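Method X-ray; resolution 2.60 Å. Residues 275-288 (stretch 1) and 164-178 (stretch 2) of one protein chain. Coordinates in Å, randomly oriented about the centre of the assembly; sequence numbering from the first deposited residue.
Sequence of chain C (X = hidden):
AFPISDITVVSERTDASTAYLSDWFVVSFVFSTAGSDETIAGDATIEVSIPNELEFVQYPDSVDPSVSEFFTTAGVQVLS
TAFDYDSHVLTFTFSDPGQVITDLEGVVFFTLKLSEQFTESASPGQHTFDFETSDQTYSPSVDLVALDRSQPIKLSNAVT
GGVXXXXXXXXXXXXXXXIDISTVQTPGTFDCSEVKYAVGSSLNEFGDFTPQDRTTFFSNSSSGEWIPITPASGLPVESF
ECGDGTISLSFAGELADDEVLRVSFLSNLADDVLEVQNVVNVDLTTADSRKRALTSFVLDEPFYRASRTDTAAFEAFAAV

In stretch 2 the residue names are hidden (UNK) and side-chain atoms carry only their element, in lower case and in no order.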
# COMPACT_ATOMS: atom_id res chain seq x y z
N GLU C 275 -7.71 -57.51 -21.46
CA GLU C 275 -8.37 -56.33 -21.98
C GLU C 275 -8.90 -55.56 -20.79
O GLU C 275 -9.27 -56.15 -19.77
CB GLU C 275 -9.48 -56.74 -22.97
CG GLU C 275 -10.40 -55.61 -23.43
CD GLU C 275 -11.62 -56.12 -24.22
OE1 GLU C 275 -12.05 -57.27 -23.98
OE2 GLU C 275 -12.14 -55.38 -25.08
N VAL C 276 -8.92 -54.23 -20.91
CA VAL C 276 -9.27 -53.32 -19.81
C VAL C 276 -10.10 -52.17 -20.36
O VAL C 276 -9.67 -51.48 -21.29
CB VAL C 276 -8.00 -52.80 -19.11
CG1 VAL C 276 -8.24 -51.47 -18.45
CG2 VAL C 276 -7.57 -53.75 -18.07
N GLN C 277 -11.28 -51.94 -19.79
CA GLN C 277 -12.08 -50.76 -20.11
C GLN C 277 -11.63 -49.61 -19.22
O GLN C 277 -11.42 -49.79 -18.01
CB GLN C 277 -13.57 -51.02 -19.92
CG GLN C 277 -14.08 -52.25 -20.64
CD GLN C 277 -13.93 -52.14 -22.15
OE1 GLN C 277 -14.40 -51.17 -22.77
NE2 GLN C 277 -13.26 -53.13 -22.75
N ASN C 278 -11.44 -48.43 -19.82
CA ASN C 278 -10.92 -47.28 -19.09
C ASN C 278 -11.47 -46.00 -19.68
O ASN C 278 -11.33 -45.76 -20.88
CB ASN C 278 -9.40 -47.23 -19.14
CG ASN C 278 -8.85 -46.03 -18.42
OD1 ASN C 278 -8.93 -44.91 -18.91
ND2 ASN C 278 -8.29 -46.25 -17.26
N VAL C 279 -12.03 -45.14 -18.83
CA VAL C 279 -12.45 -43.82 -19.26
C VAL C 279 -11.74 -42.78 -18.41
O VAL C 279 -11.43 -43.03 -17.24
CB VAL C 279 -13.98 -43.66 -19.16
CG1 VAL C 279 -14.40 -43.79 -17.75
CG2 VAL C 279 -14.39 -42.33 -19.70
N VAL C 280 -11.44 -41.64 -19.01
CA VAL C 280 -10.85 -40.51 -18.33
C VAL C 280 -11.65 -39.29 -18.73
O VAL C 280 -11.62 -38.88 -19.90
CB VAL C 280 -9.38 -40.31 -18.67
CG1 VAL C 280 -8.92 -39.01 -18.09
CG2 VAL C 280 -8.58 -41.40 -18.09
N ASN C 281 -12.37 -38.70 -17.79
CA ASN C 281 -13.03 -37.43 -18.02
C ASN C 281 -12.10 -36.30 -17.60
O ASN C 281 -11.55 -36.32 -16.50
CB ASN C 281 -14.33 -37.36 -17.22
CG ASN C 281 -15.17 -38.59 -17.41
OD1 ASN C 281 -14.96 -39.61 -16.76
ND2 ASN C 281 -16.14 -38.50 -18.31
N VAL C 282 -11.89 -35.34 -18.49
CA VAL C 282 -11.03 -34.20 -18.22
C VAL C 282 -11.85 -32.94 -18.45
O VAL C 282 -12.38 -32.74 -19.55
CB VAL C 282 -9.79 -34.20 -19.11
CG1 VAL C 282 -9.03 -32.91 -18.95
CG2 VAL C 282 -8.92 -35.37 -18.76
N ASP C 283 -11.98 -32.11 -17.42
CA ASP C 283 -12.69 -30.84 -17.53
C ASP C 283 -11.68 -29.72 -17.38
O ASP C 283 -10.95 -29.67 -16.39
CB ASP C 283 -13.78 -30.73 -16.48
CG ASP C 283 -14.79 -31.83 -16.59
OD1 ASP C 283 -14.49 -32.97 -16.15
OD2 ASP C 283 -15.87 -31.56 -17.14
N LEU C 284 -11.60 -28.84 -18.37
CA LEU C 284 -10.66 -27.74 -18.35
C LEU C 284 -11.41 -26.45 -18.09
O LEU C 284 -12.45 -26.20 -18.71
CB LEU C 284 -9.91 -27.63 -19.68
CG LEU C 284 -9.05 -28.80 -20.12
CD1 LEU C 284 -8.44 -28.41 -21.40
CD2 LEU C 284 -7.98 -29.07 -19.12
N THR C 285 -10.90 -25.66 -17.16
CA THR C 285 -11.42 -24.32 -16.94
C THR C 285 -10.46 -23.32 -17.57
O THR C 285 -9.25 -23.37 -17.34
CB THR C 285 -11.59 -24.03 -15.46
OG1 THR C 285 -12.65 -24.85 -14.96
CG2 THR C 285 -11.92 -22.58 -15.26
N THR C 286 -11.01 -22.43 -18.37
CA THR C 286 -10.20 -21.50 -19.14
C THR C 286 -10.83 -20.11 -19.04
O THR C 286 -12.03 -19.95 -19.24
CB THR C 286 -10.07 -21.99 -20.58
OG1 THR C 286 -11.31 -22.53 -21.02
CG2 THR C 286 -9.04 -23.08 -20.65
N ALA C 287 -9.99 -19.12 -18.71
CA ALA C 287 -10.42 -17.73 -18.47
C ALA C 287 -11.27 -17.13 -19.59
O ALA C 287 -11.22 -17.59 -20.73
CB ALA C 287 -9.18 -16.86 -18.24
N ASP C 288 -12.02 -16.08 -19.26
CA ASP C 288 -13.03 -15.50 -20.14
C ASP C 288 -14.08 -16.55 -20.47
O ASP C 288 -14.83 -16.95 -19.59
CB ASP C 288 -12.41 -14.94 -21.43
CG ASP C 288 -11.21 -14.08 -21.16
OD1 ASP C 288 -11.15 -13.47 -20.07
OD2 ASP C 288 -10.32 -14.02 -22.03
N UNK C 164 0.46 -48.51 -17.41
CA UNK C 164 0.70 -47.14 -16.99
C UNK C 164 -0.09 -46.25 -17.93
O UNK C 164 0.10 -46.31 -19.15
c UNK C 164 2.54 -45.51 -16.40
c UNK C 164 4.01 -45.22 -16.41
o UNK C 164 4.78 -45.96 -17.09
o UNK C 164 4.40 -44.24 -15.73
c UNK C 164 2.19 -46.83 -17.03
N UNK C 165 -1.02 -45.48 -17.38
CA UNK C 165 -1.80 -44.53 -18.14
C UNK C 165 -1.13 -43.18 -18.10
O UNK C 165 -0.58 -42.79 -17.07
c UNK C 165 -4.27 -46.43 -16.55
n UNK C 165 -5.10 -47.45 -16.93
c UNK C 165 -3.21 -44.40 -17.58
c UNK C 165 -6.30 -47.67 -20.40
c UNK C 165 -5.39 -47.29 -18.26
c UNK C 165 -4.72 -46.14 -18.70
c UNK C 165 -4.86 -45.75 -20.04
c UNK C 165 -6.17 -48.07 -19.10
c UNK C 165 -4.01 -45.61 -17.60
c UNK C 165 -5.65 -46.52 -20.87
N UNK C 166 -1.16 -42.47 -19.22
CA UNK C 166 -0.72 -41.08 -19.31
C UNK C 166 -1.90 -40.23 -19.76
O UNK C 166 -2.55 -40.56 -20.75
c UNK C 166 4.18 -42.46 -18.90
c UNK C 166 1.76 -41.44 -19.82
c UNK C 166 2.80 -41.65 -20.70
c UNK C 166 0.44 -40.89 -20.30
c UNK C 166 3.16 -42.26 -18.03
c UNK C 166 4.01 -42.16 -20.24
c UNK C 166 1.95 -41.75 -18.49
N UNK C 167 -2.17 -39.16 -19.04
CA UNK C 167 -3.13 -38.15 -19.45
C UNK C 167 -2.34 -36.86 -19.66
O UNK C 167 -1.77 -36.31 -18.71
c UNK C 167 -4.24 -37.95 -18.42
c UNK C 167 -5.24 -36.95 -18.93
c UNK C 167 -4.93 -39.28 -18.11
N UNK C 168 -2.27 -36.41 -20.91
CA UNK C 168 -1.54 -35.19 -21.25
C UNK C 168 -2.51 -34.03 -21.39
O UNK C 168 -3.52 -34.14 -22.09
c UNK C 168 -0.77 -35.38 -22.55
o UNK C 168 1.25 -36.37 -23.33
c UNK C 168 0.50 -36.17 -22.35
o UNK C 168 0.76 -36.59 -21.21
N UNK C 169 -2.20 -32.92 -20.73
CA UNK C 169 -2.96 -31.69 -20.85
C UNK C 169 -2.08 -30.65 -21.54
O UNK C 169 -1.05 -30.24 -20.99
c UNK C 169 -4.33 -29.98 -19.71
c UNK C 169 -4.04 -32.28 -18.64
c UNK C 169 -3.42 -31.16 -19.48
c UNK C 169 -5.37 -32.71 -19.08
N UNK C 170 -2.43 -30.20 -22.74
CA UNK C 170 -1.61 -29.21 -23.43
C UNK C 170 -1.95 -27.79 -22.98
O UNK C 170 -3.11 -27.38 -22.99
c UNK C 170 -3.49 -30.73 -23.61
c UNK C 170 -1.95 -29.42 -24.90
c UNK C 170 -3.31 -29.93 -24.88
N UNK C 171 -0.92 -27.04 -22.58
CA UNK C 171 -1.10 -25.63 -22.29
C UNK C 171 -1.46 -24.82 -23.51
O UNK C 171 -2.08 -23.77 -23.37
N UNK C 172 -1.11 -25.29 -24.68
CA UNK C 172 -1.51 -24.62 -25.91
C UNK C 172 -3.01 -24.69 -26.16
O UNK C 172 -3.44 -24.38 -27.27
c UNK C 172 -0.76 -25.24 -27.08
N UNK C 173 -3.84 -25.10 -25.21
CA UNK C 173 -5.29 -25.04 -25.34
C UNK C 173 -5.80 -23.73 -24.74
O UNK C 173 -6.48 -22.95 -25.41
c UNK C 173 -5.91 -26.24 -24.63
c UNK C 173 -10.16 -26.45 -24.63
c UNK C 173 -9.52 -25.69 -23.68
c UNK C 173 -9.45 -27.12 -25.56
c UNK C 173 -7.41 -26.29 -24.64
c UNK C 173 -8.08 -27.05 -25.56
c UNK C 173 -8.14 -25.62 -23.68
N UNK C 174 -5.47 -23.50 -23.48
CA UNK C 174 -5.79 -22.28 -22.78
C UNK C 174 -4.54 -21.46 -22.53
O UNK C 174 -3.58 -21.67 -23.25
N UNK C 175 -4.48 -20.50 -21.59
CA UNK C 175 -5.59 -19.91 -20.86
C UNK C 175 -5.96 -20.84 -19.70
O UNK C 175 -6.71 -20.46 -18.82
o UNK C 175 -8.28 -19.18 -20.06
c UNK C 175 -7.93 -18.89 -21.21
o UNK C 175 -8.53 -18.03 -21.89
c UNK C 175 -6.76 -19.59 -21.84
N UNK C 176 -5.36 -22.03 -19.63
CA UNK C 176 -5.81 -23.02 -18.65
C UNK C 176 -5.52 -22.55 -17.23
O UNK C 176 -4.38 -22.19 -16.90
c UNK C 176 -5.50 -25.34 -17.82
c UNK C 176 -5.67 -24.95 -20.26
c UNK C 176 -5.17 -24.38 -18.94
c UNK C 176 -5.00 -26.22 -20.64
N UNK C 177 -6.55 -22.57 -16.39
CA UNK C 177 -6.44 -22.23 -14.97
C UNK C 177 -6.77 -23.38 -14.03
O UNK C 177 -6.16 -23.47 -12.96
o UNK C 177 -8.72 -21.42 -14.69
c UNK C 177 -7.35 -21.03 -14.62
c UNK C 177 -7.12 -19.90 -15.59
N UNK C 178 -7.70 -24.26 -14.38
CA UNK C 178 -8.02 -25.39 -13.54
C UNK C 178 -8.17 -26.65 -14.38
O UNK C 178 -8.58 -26.61 -15.54
c UNK C 178 -9.11 -23.96 -11.80
c UNK C 178 -9.28 -25.13 -12.72
o UNK C 178 -9.18 -22.82 -12.24
n UNK C 178 -8.88 -24.23 -10.53

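Position 164 carries three carbons in a row, the third bearing two oxygens, and reaches nothing on stretch 1: E164, its carboxylate bonded elsewhere in the structure. At 165 one carbon leads to fused five- and six-membered rings of eight carbons and one nitrogen, beside V276 and N278; only tryptophan has these. The broad ring of W165 meets two neighbours in different ways: N278 lies over one face, ND2 3.2 Å from CE2, and V276 at the edge, CG1 to CZ2 4.0 Å.

Position 166, one carbon and a six-carbon ring, is F166, out of reach of stretch 1. Position 167 has one carbon carrying two more and touches two valines; this is V167, whose CG2 lies 4.0 Å from V280 CG1 and whose CG1 lies 4.0 Å from V282 CG2, a compact branched side chain among its kind. Position 168, two carbons with two oxygens on the second, touches nothing on stretch 1: D168, both oxygens bonded elsewhere. At 169 four carbons, forked at the first with one arm two carbons long, lie against V282 and L284; this is I169. Its two arms serve both: CD1 packs 3.7 Å from V282 CG1, CG2 3.8 Å from L284 CD2.

At 170 three carbons close onto the backbone nitrogen, giving P170, which opens a type I turn. Position 171 has no side-chain atoms, G171; 172 has one carbon, A172, exposed and without contact. At 173 one carbon and a six-carbon ring lie against L284 and T286: F173. It closes the turn, N bonding to P170 O, and its flat face receives L284 CD1, 3.8 Å from the ring centroid.

Position 174 lacks a side chain: G174. An ideal CB would lie 2.7 Å from T286 CG2, a clash. Position 175, after a cis peptide, has two carbons and two oxygens near A287: D175, poorly ordered and modelled too close to interpret. At 176 four carbons, forked at the first, touch L284 and T286: I176, whose long arm brings CD1 4.1 Å from L284 CD1. At 177 one carbon bears an oxygen and a carbon, against T285: T177, OG1 3.5 Å from T285 CG2. At 178 two carbons end in oxygen and nitrogen, also by T285: N178, CB 3.7 Å from T285 CB. Its OD1 accepts a bond from T177 OG1.

The contact has two parts. Strand 164-170 packs through alternate side chains, mostly apolar. Strand 176-178 pairs by backbone: T177 N to T285 O and T285 N to N178 O, both 3.0 Å and nearly straight, with a bulge between T285 and T286.

Stretch 2 164-178: EWFVDIPGAFGDITN
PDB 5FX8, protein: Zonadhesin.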